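Alkane monooxygenase (Geobacillus thermodenitrificans, PDB 3B9O) is a flavin-dependent monooxygenase of the bacterial luciferase-like family, a TIM-barrel protein that carries flavin mononucleotide in this structure. Local coordinates at residues 120-134 and 214-227. Residues are numbered along the deposited sequence; the frame is centred on the assembly and turned at random.
Sequences STLDHLTKGRIAWNV and CEPSPQRTPVIYQA. With FMN (flavin mononucleotide), chain C.
W132 bonds to V223 and Y225 across two neighbouring parallel strands, 130-135 and 223-227, of a TIM barrel. This is the tightly packed part. W132 N donates to V223 O at 2.8 Å, and W132 O accepts from Y225 N. V134 N then donates to Y225 O. A131 and V223 meet on one face of the sheet, CB to CB at 3.8 Å. On the other face V134 CG2 touches I224 CG2. Helix 154-174 covers W132 and P222 there.

The loop before strand 223-227 wraps the end of helix 112-125. D123 CG stands anti to its own N (chi1 -163°), which turns the carboxylate into this loop. D123 OD2 takes Q219 N on its syn lone pair at 2.8 Å, and a weak bond from R220 N. S217 OG lies only 2.4 Å from D123 OD2, too short to be taken at face value. The looser, partly exposed side is at H124, C214 and E215. S217 CB sits 3.5 Å from the centroid of the H124 ring, a CH-pi contact over one face. H124 NE2 donates to E215 O at 3.0 Å. Beyond Y225, A227 O accepts from FMN O2' at 2.6 Å.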
ATOM      1  N   SER A 120       6.384 -15.715  -2.958  1.00 11.82           N
ATOM      2  CA  SER A 120       7.739 -16.285  -3.094  1.00 13.12           C
ATOM      3  C   SER A 120       8.242 -16.142  -4.549  1.00 15.59           C
ATOM      4  O   SER A 120       9.423 -15.855  -4.776  1.00  8.59           O
ATOM      5  CB  SER A 120       7.796 -17.750  -2.668  1.00 10.56           C
ATOM      6  OG  SER A 120       7.700 -17.886  -1.238  1.00 12.02           O
ATOM      7  N   THR A 121       7.334 -16.346  -5.498  1.00  8.53           N
ATOM      8  CA  THR A 121       7.658 -16.252  -6.930  1.00 16.14           C
ATOM      9  C   THR A 121       8.098 -14.822  -7.281  1.00 16.68           C
ATOM     10  O   THR A 121       9.147 -14.639  -7.895  1.00 12.08           O
ATOM     11  CB  THR A 121       6.469 -16.722  -7.835  1.00  9.24           C
ATOM     12  OG1 THR A 121       6.183 -18.102  -7.553  1.00 12.04           O
ATOM     13  CG2 THR A 121       6.830 -16.569  -9.334  1.00 10.28           C
ATOM     14  N   LEU A 122       7.324 -13.828  -6.850  1.00 12.68           N
ATOM     15  CA  LEU A 122       7.714 -12.436  -7.086  1.00  9.11           C
ATOM     16  C   LEU A 122       8.976 -12.073  -6.322  1.00 16.39           C
ATOM     17  O   LEU A 122       9.775 -11.312  -6.828  1.00 13.04           O
ATOM     18  CB  LEU A 122       6.591 -11.458  -6.769  1.00  8.01           C
ATOM     19  CG  LEU A 122       5.304 -11.643  -7.584  1.00 13.09           C
ATOM     20  CD1 LEU A 122       4.135 -10.753  -7.028  1.00  9.93           C
ATOM     21  CD2 LEU A 122       5.552 -11.378  -9.114  1.00 16.01           C
ATOM     22  N   ASP A 123       9.155 -12.597  -5.106  1.00 10.69           N
ATOM     23  CA  ASP A 123      10.386 -12.327  -4.375  1.00 11.15           C
ATOM     24  C   ASP A 123      11.638 -12.824  -5.137  1.00 14.88           C
ATOM     25  O   ASP A 123      12.677 -12.160  -5.121  1.00 15.04           O
ATOM     26  CB  ASP A 123      10.353 -12.912  -2.943  1.00 11.04           C
ATOM     27  CG  ASP A 123      11.429 -12.283  -2.043  1.00 13.86           C
ATOM     28  OD1 ASP A 123      11.507 -11.058  -2.078  1.00 12.20           O
ATOM     29  OD2 ASP A 123      12.141 -12.992  -1.273  1.00 11.79           O
ATOM     30  N   HIS A 124      11.537 -14.008  -5.752  1.00 13.10           N
ATOM     31  CA  HIS A 124      12.580 -14.497  -6.684  1.00 12.24           C
ATOM     32  C   HIS A 124      12.683 -13.606  -7.934  1.00 13.88           C
ATOM     33  O   HIS A 124      13.795 -13.100  -8.258  1.00 13.58           O
ATOM     34  CB  HIS A 124      12.284 -15.941  -7.149  1.00 10.38           C
ATOM     35  CG  HIS A 124      12.579 -16.985  -6.114  1.00 12.87           C
ATOM     36  ND1 HIS A 124      13.844 -17.177  -5.599  1.00 10.99           N
ATOM     37  CD2 HIS A 124      11.780 -17.891  -5.500  1.00 10.41           C
ATOM     38  CE1 HIS A 124      13.810 -18.146  -4.700  1.00 14.27           C
ATOM     39  NE2 HIS A 124      12.565 -18.579  -4.597  1.00 12.86           N
ATOM     40  N   LEU A 125      11.572 -13.435  -8.647  1.00 13.20           N
ATOM     41  CA  LEU A 125      11.622 -12.770  -9.987  1.00 11.59           C
ATOM     42  C   LEU A 125      12.160 -11.310  -9.829  1.00 16.72           C
ATOM     43  O   LEU A 125      13.011 -10.859 -10.611  1.00 14.26           O
ATOM     44  CB  LEU A 125      10.247 -12.788 -10.651  1.00  9.25           C
ATOM     45  CG  LEU A 125       9.747 -14.191 -11.040  1.00  6.72           C
ATOM     46  CD1 LEU A 125       8.317 -14.034 -11.638  1.00  7.85           C
ATOM     47  CD2 LEU A 125      10.789 -14.886 -11.950  1.00  9.55           C
ATOM     48  N   THR A 126      11.716 -10.624  -8.768  1.00 11.38           N
ATOM     49  CA  THR A 126      12.129  -9.235  -8.474  1.00 10.27           C
ATOM     50  C   THR A 126      13.449  -9.120  -7.724  1.00 15.70           C
ATOM     51  O   THR A 126      13.923  -7.991  -7.479  1.00 11.71           O
ATOM     52  CB  THR A 126      11.076  -8.447  -7.636  1.00 10.45           C
ATOM     53  OG1 THR A 126      11.060  -8.974  -6.295  1.00 15.39           O
ATOM     54  CG2 THR A 126       9.702  -8.562  -8.270  1.00 12.50           C
ATOM     55  N   LYS A 127      14.038 -10.268  -7.355  1.00 14.10           N
ATOM     56  CA  LYS A 127      15.281 -10.287  -6.593  1.00 16.81           C
ATOM     57  C   LYS A 127      15.139  -9.489  -5.273  1.00 14.84           C
ATOM     58  O   LYS A 127      15.964  -8.630  -4.915  1.00 13.17           O
ATOM     59  CB  LYS A 127      16.475  -9.871  -7.474  1.00 14.81           C
ATOM     60  CG  LYS A 127      16.870 -10.939  -8.529  1.00 15.41           C
ATOM     61  CD  LYS A 127      17.337 -12.247  -7.826  1.00 19.26           C
ATOM     62  CE  LYS A 127      17.561 -13.421  -8.836  1.00 16.96           C
ATOM     63  NZ  LYS A 127      16.264 -14.019  -9.261  1.00 22.20           N
ATOM     64  N   GLY A 128      14.022  -9.725  -4.587  1.00 15.91           N
ATOM     65  CA  GLY A 128      13.875  -9.179  -3.243  1.00 12.85           C
ATOM     66  C   GLY A 128      13.329  -7.765  -3.208  1.00 17.38           C
ATOM     67  O   GLY A 128      13.743  -6.953  -2.361  1.00 12.45           O
ATOM     68  N   ARG A 129      12.398  -7.455  -4.116  1.00 12.36           N
ATOM     69  CA  ARG A 129      11.894  -6.078  -4.258  1.00 13.50           C
ATOM     70  C   ARG A 129      10.367  -6.102  -4.159  1.00 17.22           C
ATOM     71  O   ARG A 129       9.697  -5.246  -4.693  1.00 16.17           O
ATOM     72  CB  ARG A 129      12.343  -5.451  -5.582  1.00 17.02           C
ATOM     73  CG  ARG A 129      13.872  -5.103  -5.655  1.00 14.64           C
ATOM     74  CD  ARG A 129      14.156  -4.416  -6.939  1.00 10.20           C
ATOM     75  NE  ARG A 129      13.983  -5.273  -8.111  1.00 11.60           N
ATOM     76  CZ  ARG A 129      13.671  -4.825  -9.333  1.00 13.23           C
ATOM     77  NH1 ARG A 129      13.402  -3.529  -9.557  1.00 16.95           N
ATOM     78  NH2 ARG A 129      13.624  -5.672 -10.342  1.00  9.77           N
ATOM     79  N   ILE A 130       9.839  -7.090  -3.445  1.00 11.95           N
ATOM     80  CA  ILE A 130       8.398  -7.236  -3.262  1.00  7.79           C
ATOM     81  C   ILE A 130       7.943  -6.924  -1.798  1.00  9.50           C
ATOM     82  O   ILE A 130       8.651  -7.231  -0.812  1.00 12.87           O
ATOM     83  CB  ILE A 130       7.884  -8.655  -3.741  1.00 14.84           C
ATOM     84  CG1 ILE A 130       6.371  -8.661  -3.996  1.00  7.41           C
ATOM     85  CG2 ILE A 130       8.238  -9.788  -2.734  1.00 17.57           C
ATOM     86  CD1 ILE A 130       5.910  -7.794  -5.198  1.00 10.40           C
ATOM     87  N   ALA A 131       6.751  -6.329  -1.692  1.00 12.08           N
ATOM     88  CA  ALA A 131       6.143  -6.015  -0.418  1.00  9.30           C
ATOM     89  C   ALA A 131       4.668  -6.344  -0.538  1.00 14.93           C
ATOM     90  O   ALA A 131       4.111  -6.348  -1.645  1.00 12.27           O
ATOM     91  CB  ALA A 131       6.343  -4.542  -0.087  1.00  6.60           C
ATOM     92  N   TRP A 132       4.069  -6.674   0.601  1.00 11.66           N
ATOM     93  CA  TRP A 132       2.666  -7.002   0.661  1.00 12.96           C
ATOM     94  C   TRP A 132       1.942  -6.093   1.634  1.00 15.77           C
ATOM     95  O   TRP A 132       2.238  -6.070   2.840  1.00 14.50           O
ATOM     96  CB  TRP A 132       2.496  -8.503   1.009  1.00 12.10           C
ATOM     97  CG  TRP A 132       1.087  -8.954   1.289  1.00 13.02           C
ATOM     98  CD1 TRP A 132      -0.092  -8.393   0.823  1.00 10.62           C
ATOM     99  CD2 TRP A 132       0.705 -10.087   2.099  1.00 15.51           C
ATOM    100  NE1 TRP A 132      -1.182  -9.109   1.329  1.00 14.43           N
ATOM    101  CE2 TRP A 132      -0.728 -10.143   2.107  1.00 17.97           C
ATOM    102  CE3 TRP A 132       1.433 -11.037   2.844  1.00 13.03           C
ATOM    103  CZ2 TRP A 132      -1.449 -11.138   2.826  1.00 15.57           C
ATOM    104  CZ3 TRP A 132       0.723 -12.029   3.543  1.00 15.84           C
ATOM    105  CH2 TRP A 132      -0.703 -12.083   3.501  1.00 13.27           C
ATOM    106  N   ASN A 133       0.986  -5.349   1.091  1.00 15.56           N
ATOM    107  CA  ASN A 133       0.042  -4.583   1.910  1.00 13.82           C
ATOM    108  C   ASN A 133      -1.131  -5.461   2.342  1.00 14.83           C
ATOM    109  O   ASN A 133      -2.032  -5.774   1.561  1.00 16.78           O
ATOM    110  CB  ASN A 133      -0.409  -3.294   1.226  1.00 13.18           C
ATOM    111  CG  ASN A 133      -1.389  -2.471   2.098  1.00 17.92           C
ATOM    112  OD1 ASN A 133      -1.192  -2.325   3.308  1.00 19.47           O
ATOM    113  ND2 ASN A 133      -2.439  -1.945   1.487  1.00 15.60           N
ATOM    114  N   VAL A 134      -1.065  -5.880   3.603  1.00 15.26           N
ATOM    115  CA  VAL A 134      -2.025  -6.797   4.215  1.00 18.25           C
ATOM    116  C   VAL A 134      -3.273  -6.025   4.577  1.00 18.34           C
ATOM    117  O   VAL A 134      -3.228  -5.062   5.323  1.00 16.48           O
ATOM    118  CB  VAL A 134      -1.468  -7.459   5.481  1.00 22.46           C
ATOM    119  CG1 VAL A 134      -2.516  -8.452   6.062  1.00 25.14           C
ATOM    120  CG2 VAL A 134      -0.201  -8.177   5.157  1.00 15.24           C
ATOM    121  N   CYS A 214       8.017 -23.505  -2.683  1.00 17.70           N
ATOM    122  CA  CYS A 214       9.117 -22.686  -3.192  1.00 14.11           C
ATOM    123  C   CYS A 214      10.375 -22.734  -2.316  1.00 18.08           C
ATOM    124  O   CYS A 214      10.328 -22.897  -1.082  1.00 15.16           O
ATOM    125  CB  CYS A 214       8.658 -21.210  -3.352  1.00 13.78           C
ATOM    126  SG  CYS A 214       7.033 -21.013  -4.052  1.00 15.48           S
ATOM    127  N   GLU A 215      11.515 -22.579  -2.962  1.00 12.75           N
ATOM    128  CA  GLU A 215      12.788 -22.544  -2.260  1.00 11.40           C
ATOM    129  C   GLU A 215      12.975 -21.155  -1.666  1.00 16.77           C
ATOM    130  O   GLU A 215      12.306 -20.212  -2.136  1.00 15.46           O
ATOM    131  CB  GLU A 215      13.933 -22.906  -3.183  1.00  8.49           C
ATOM    132  CG  GLU A 215      14.315 -21.798  -4.238  1.00 19.78           C
ATOM    133  CD  GLU A 215      15.431 -22.297  -5.143  1.00 20.64           C
ATOM    134  OE1 GLU A 215      16.599 -22.103  -4.732  1.00 17.09           O
ATOM    135  OE2 GLU A 215      15.145 -22.890  -6.235  1.00 13.05           O
ATOM    136  N   PRO A 216      13.848 -21.029  -0.625  1.00 18.12           N
ATOM    137  CA  PRO A 216      14.133 -19.695  -0.032  1.00 17.27           C
ATOM    138  C   PRO A 216      14.512 -18.607  -1.076  1.00 19.83           C
ATOM    139  O   PRO A 216      15.359 -18.828  -1.969  1.00 13.73           O
ATOM    140  CB  PRO A 216      15.272 -19.960   0.967  1.00 12.12           C
ATOM    141  CG  PRO A 216      15.090 -21.408   1.366  1.00 16.85           C
ATOM    142  CD  PRO A 216      14.551 -22.117   0.095  1.00 13.85           C
ATOM    143  N   SER A 217      13.842 -17.459  -0.946  1.00 13.94           N
ATOM    144  CA  SER A 217      14.029 -16.339  -1.875  1.00 13.54           C
ATOM    145  C   SER A 217      14.785 -15.262  -1.079  1.00 19.53           C
ATOM    146  O   SER A 217      14.956 -15.459   0.167  1.00 15.20           O
ATOM    147  CB  SER A 217      12.669 -15.885  -2.363  1.00 16.32           C
ATOM    148  OG  SER A 217      11.908 -15.390  -1.249  1.00 14.16           O
ATOM    149  N   PRO A 218      15.260 -14.158  -1.738  1.00 14.08           N
ATOM    150  CA  PRO A 218      16.130 -13.177  -1.046  1.00  9.03           C
ATOM    151  C   PRO A 218      15.600 -12.613   0.279  1.00 12.57           C
ATOM    152  O   PRO A 218      16.324 -12.591   1.250  1.00 15.17           O
ATOM    153  CB  PRO A 218      16.319 -12.071  -2.121  1.00 13.32           C
ATOM    154  CG  PRO A 218      16.287 -12.863  -3.384  1.00 14.03           C
ATOM    155  CD  PRO A 218      15.083 -13.752  -3.160  1.00 12.25           C
ATOM    156  N   GLN A 219      14.342 -12.192   0.314  1.00 15.90           N
ATOM    157  CA  GLN A 219      13.716 -11.666   1.524  1.00 14.41           C
ATOM    158  C   GLN A 219      13.002 -12.709   2.370  1.00 12.21           C
ATOM    159  O   GLN A 219      12.675 -12.428   3.538  1.00 15.01           O
ATOM    160  CB  GLN A 219      12.694 -10.613   1.134  1.00 13.74           C
ATOM    161  CG  GLN A 219      13.308  -9.375   0.525  1.00 17.29           C
ATOM    162  CD  GLN A 219      12.300  -8.265   0.280  1.00 15.66           C
ATOM    163  OE1 GLN A 219      11.345  -8.428  -0.476  1.00 18.86           O
ATOM    164  NE2 GLN A 219      12.544  -7.133   0.856  1.00  6.77           N
ATOM    165  N   ARG A 220      12.693 -13.849   1.740  1.00 14.71           N
ATOM    166  CA  ARG A 220      11.780 -14.892   2.222  1.00 22.37           C
ATOM    167  C   ARG A 220      10.356 -14.376   2.416  1.00 11.18           C
ATOM    168  O   ARG A 220       9.499 -14.695   1.605  1.00 18.98           O
ATOM    169  CB  ARG A 220      12.303 -15.648   3.474  1.00 14.81           C
ATOM    170  CG  ARG A 220      13.529 -16.608   3.244  1.00 10.76           C
ATOM    171  CD  ARG A 220      13.765 -17.240   4.635  1.00 20.97           C
ATOM    172  NE  ARG A 220      14.714 -18.342   4.699  1.00 15.52           N
ATOM    173  CZ  ARG A 220      14.379 -19.626   4.599  1.00 13.19           C
ATOM    174  NH1 ARG A 220      13.120 -19.974   4.382  1.00 12.27           N
ATOM    175  NH2 ARG A 220      15.317 -20.568   4.721  1.00 17.68           N
ATOM    176  N   THR A 221      10.092 -13.631   3.500  1.00 14.99           N
ATOM    177  CA  THR A 221       8.814 -12.937   3.694  1.00 16.39           C
ATOM    178  C   THR A 221       8.903 -11.563   2.975  1.00 15.73           C
ATOM    179  O   THR A 221       9.884 -10.826   3.167  1.00 13.18           O
ATOM    180  CB  THR A 221       8.486 -12.772   5.199  1.00 16.06           C
ATOM    181  OG1 THR A 221       8.403 -14.068   5.813  1.00 13.54           O
ATOM    182  CG2 THR A 221       7.217 -11.959   5.427  1.00 15.14           C
ATOM    183  N   PRO A 222       7.888 -11.212   2.156  1.00 13.59           N
ATOM    184  CA  PRO A 222       7.869  -9.844   1.547  1.00 12.33           C
ATOM    185  C   PRO A 222       7.857  -8.781   2.667  1.00 14.10           C
ATOM    186  O   PRO A 222       7.418  -9.072   3.795  1.00 11.85           O
ATOM    187  CB  PRO A 222       6.531  -9.802   0.794  1.00 11.55           C
ATOM    188  CG  PRO A 222       6.151 -11.225   0.571  1.00 19.82           C
ATOM    189  CD  PRO A 222       6.702 -11.992   1.783  1.00 15.21           C
ATOM    190  N   VAL A 223       8.338  -7.575   2.377  1.00 12.84           N
ATOM    191  CA  VAL A 223       8.178  -6.486   3.318  1.00  9.76           C
ATOM    192  C   VAL A 223       6.696  -6.363   3.625  1.00 14.11           C
ATOM    193  O   VAL A 223       5.848  -6.327   2.697  1.00 12.41           O
ATOM    194  CB  VAL A 223       8.755  -5.160   2.782  1.00 12.69           C
ATOM    195  CG1 VAL A 223       8.339  -4.024   3.725  1.00 12.52           C
ATOM    196  CG2 VAL A 223      10.280  -5.266   2.746  1.00 16.83           C
ATOM    197  N   ILE A 224       6.365  -6.337   4.917  1.00 12.75           N
ATOM    198  CA  ILE A 224       4.948  -6.330   5.336  1.00  6.10           C
ATOM    199  C   ILE A 224       4.408  -4.928   5.597  1.00  9.78           C
ATOM    200  O   ILE A 224       4.835  -4.239   6.516  1.00 13.39           O
ATOM    201  CB  ILE A 224       4.699  -7.207   6.631  1.00 13.62           C
ATOM    202  CG1 ILE A 224       5.231  -8.647   6.446  1.00 14.65           C
ATOM    203  CG2 ILE A 224       3.136  -7.137   7.014  1.00 18.05           C
ATOM    204  CD1 ILE A 224       4.549  -9.440   5.289  1.00 20.80           C
ATOM    205  N   TYR A 225       3.505  -4.476   4.745  1.00 12.97           N
ATOM    206  CA  TYR A 225       2.769  -3.238   4.975  1.00 10.57           C
ATOM    207  C   TYR A 225       1.420  -3.553   5.561  1.00 13.31           C
ATOM    208  O   TYR A 225       0.914  -4.675   5.395  1.00 13.80           O
ATOM    209  CB  TYR A 225       2.493  -2.533   3.628  1.00 11.83           C
ATOM    210  CG  TYR A 225       3.581  -1.596   3.191  1.00 18.04           C
ATOM    211  CD1 TYR A 225       3.430  -0.191   3.328  1.00 28.06           C
ATOM    212  CD2 TYR A 225       4.795  -2.102   2.697  1.00 15.48           C
ATOM    213  CE1 TYR A 225       4.484   0.708   2.920  1.00 30.10           C
ATOM    214  CE2 TYR A 225       5.831  -1.245   2.292  1.00 13.12           C
ATOM    215  CZ  TYR A 225       5.670   0.159   2.388  1.00 28.20           C
ATOM    216  OH  TYR A 225       6.713   0.986   1.956  1.00 29.24           O
ATOM    217  N   GLN A 226       0.843  -2.559   6.227  1.00 13.23           N
ATOM    218  CA  GLN A 226      -0.510  -2.609   6.703  1.00 17.86           C
ATOM    219  C   GLN A 226      -1.135  -1.239   6.488  1.00 17.44           C
ATOM    220  O   GLN A 226      -0.467  -0.205   6.584  1.00 19.53           O
ATOM    221  CB  GLN A 226      -0.597  -3.062   8.179  1.00 14.57           C
ATOM    222  CG  GLN A 226      -2.012  -3.427   8.604  1.00 22.80           C
ATOM    223  CD  GLN A 226      -2.799  -2.231   9.136  1.00 34.63           C
ATOM    224  OE1 GLN A 226      -4.030  -2.300   9.257  1.00 27.82           O
ATOM    225  NE2 GLN A 226      -2.093  -1.114   9.454  1.00 24.13           N
ATOM    226  N   ALA A 227      -2.423  -1.262   6.163  1.00 17.30           N
ATOM    227  CA  ALA A 227      -3.232  -0.052   6.044  1.00 22.19           C
ATOM    228  C   ALA A 227      -4.607  -0.448   6.606  1.00 32.99           C
ATOM    229  O   ALA A 227      -5.162  -1.492   6.209  1.00 23.19           O
ATOM    230  CB  ALA A 227      -3.328   0.374   4.570  1.00 18.33           C
TER
HETATM  231  N1  FMN C 441      -8.593  -1.288   1.716  1.00 55.89           N
HETATM  232  C2  FMN C 441      -8.567  -2.013   0.574  1.00 87.73           C
HETATM  233  O2  FMN C 441      -9.391  -2.967   0.454  1.00 53.32           O
HETATM  234  N3  FMN C 441      -7.652  -1.679  -0.394  1.00 53.06           N
HETATM  235  C4  FMN C 441      -6.769  -0.644  -0.222  1.00 58.29           C
HETATM  236  O4  FMN C 441      -5.938  -0.365  -1.113  1.00 56.77           O
HETATM  237  C4A FMN C 441      -6.787   0.104   0.965  1.00 44.69           C
HETATM  238  N5  FMN C 441      -5.932   1.144   1.205  1.00 53.21           N
HETATM  239  C5A FMN C 441      -6.014   1.845   2.381  1.00 66.26           C
HETATM  240  C6  FMN C 441      -5.158   2.928   2.659  1.00 52.67           C
HETATM  241  C7  FMN C 441      -5.251   3.628   3.879  1.00 41.13           C
HETATM  242  C7M FMN C 441      -4.341   4.797   4.191  1.00 65.89           C
HETATM  243  C8  FMN C 441      -6.189   3.243   4.826  1.00 62.37           C
HETATM  244  C8M FMN C 441      -6.300   3.988   6.136  1.00 56.28           C
HETATM  245  C9  FMN C 441      -7.049   2.171   4.563  1.00 40.44           C
HETATM  246  C9A FMN C 441      -6.973   1.468   3.346  1.00 71.07           C
HETATM  247  N10 FMN C 441      -7.810   0.429   3.096  1.00 83.50           N
HETATM  248  C10 FMN C 441      -7.738  -0.247   1.931  1.00 70.05           C
HETATM  249  C1' FMN C 441      -8.827  -0.003   4.079  1.00 64.74           C
HETATM  250  C2' FMN C 441      -8.289  -1.194   4.891  1.00 60.62           C
HETATM  251  O2' FMN C 441      -6.994  -1.584   4.431  1.00 43.14           O
HETATM  252  C3' FMN C 441      -9.180  -2.447   4.901  1.00 60.97           C
HETATM  253  O3' FMN C 441      -9.648  -2.822   3.588  1.00 46.02           O
HETATM  254  C4' FMN C 441     -10.293  -2.391   5.971  1.00 72.58           C
HETATM  255  O4' FMN C 441     -11.583  -2.666   5.417  1.00 84.09           O
HETATM  256  C5' FMN C 441     -10.378  -1.069   6.742  1.00 65.18           C
HETATM  257  O5' FMN C 441      -9.540  -1.254   7.876  1.00 47.04           O
HETATM  258  P   FMN C 441      -9.806  -0.547   9.294  1.00 51.81           P
HETATM  259  O1P FMN C 441     -11.312  -0.619   9.483  1.00 71.81           O
HETATM  260  O2P FMN C 441      -8.990  -1.388  10.231  1.00 30.75           O
HETATM  261  O3P FMN C 441      -9.361   0.895   9.138  1.00 63.87           O
HETATM  262  O   HOH W   1       9.703 -16.637  -0.140  1.00 17.38           O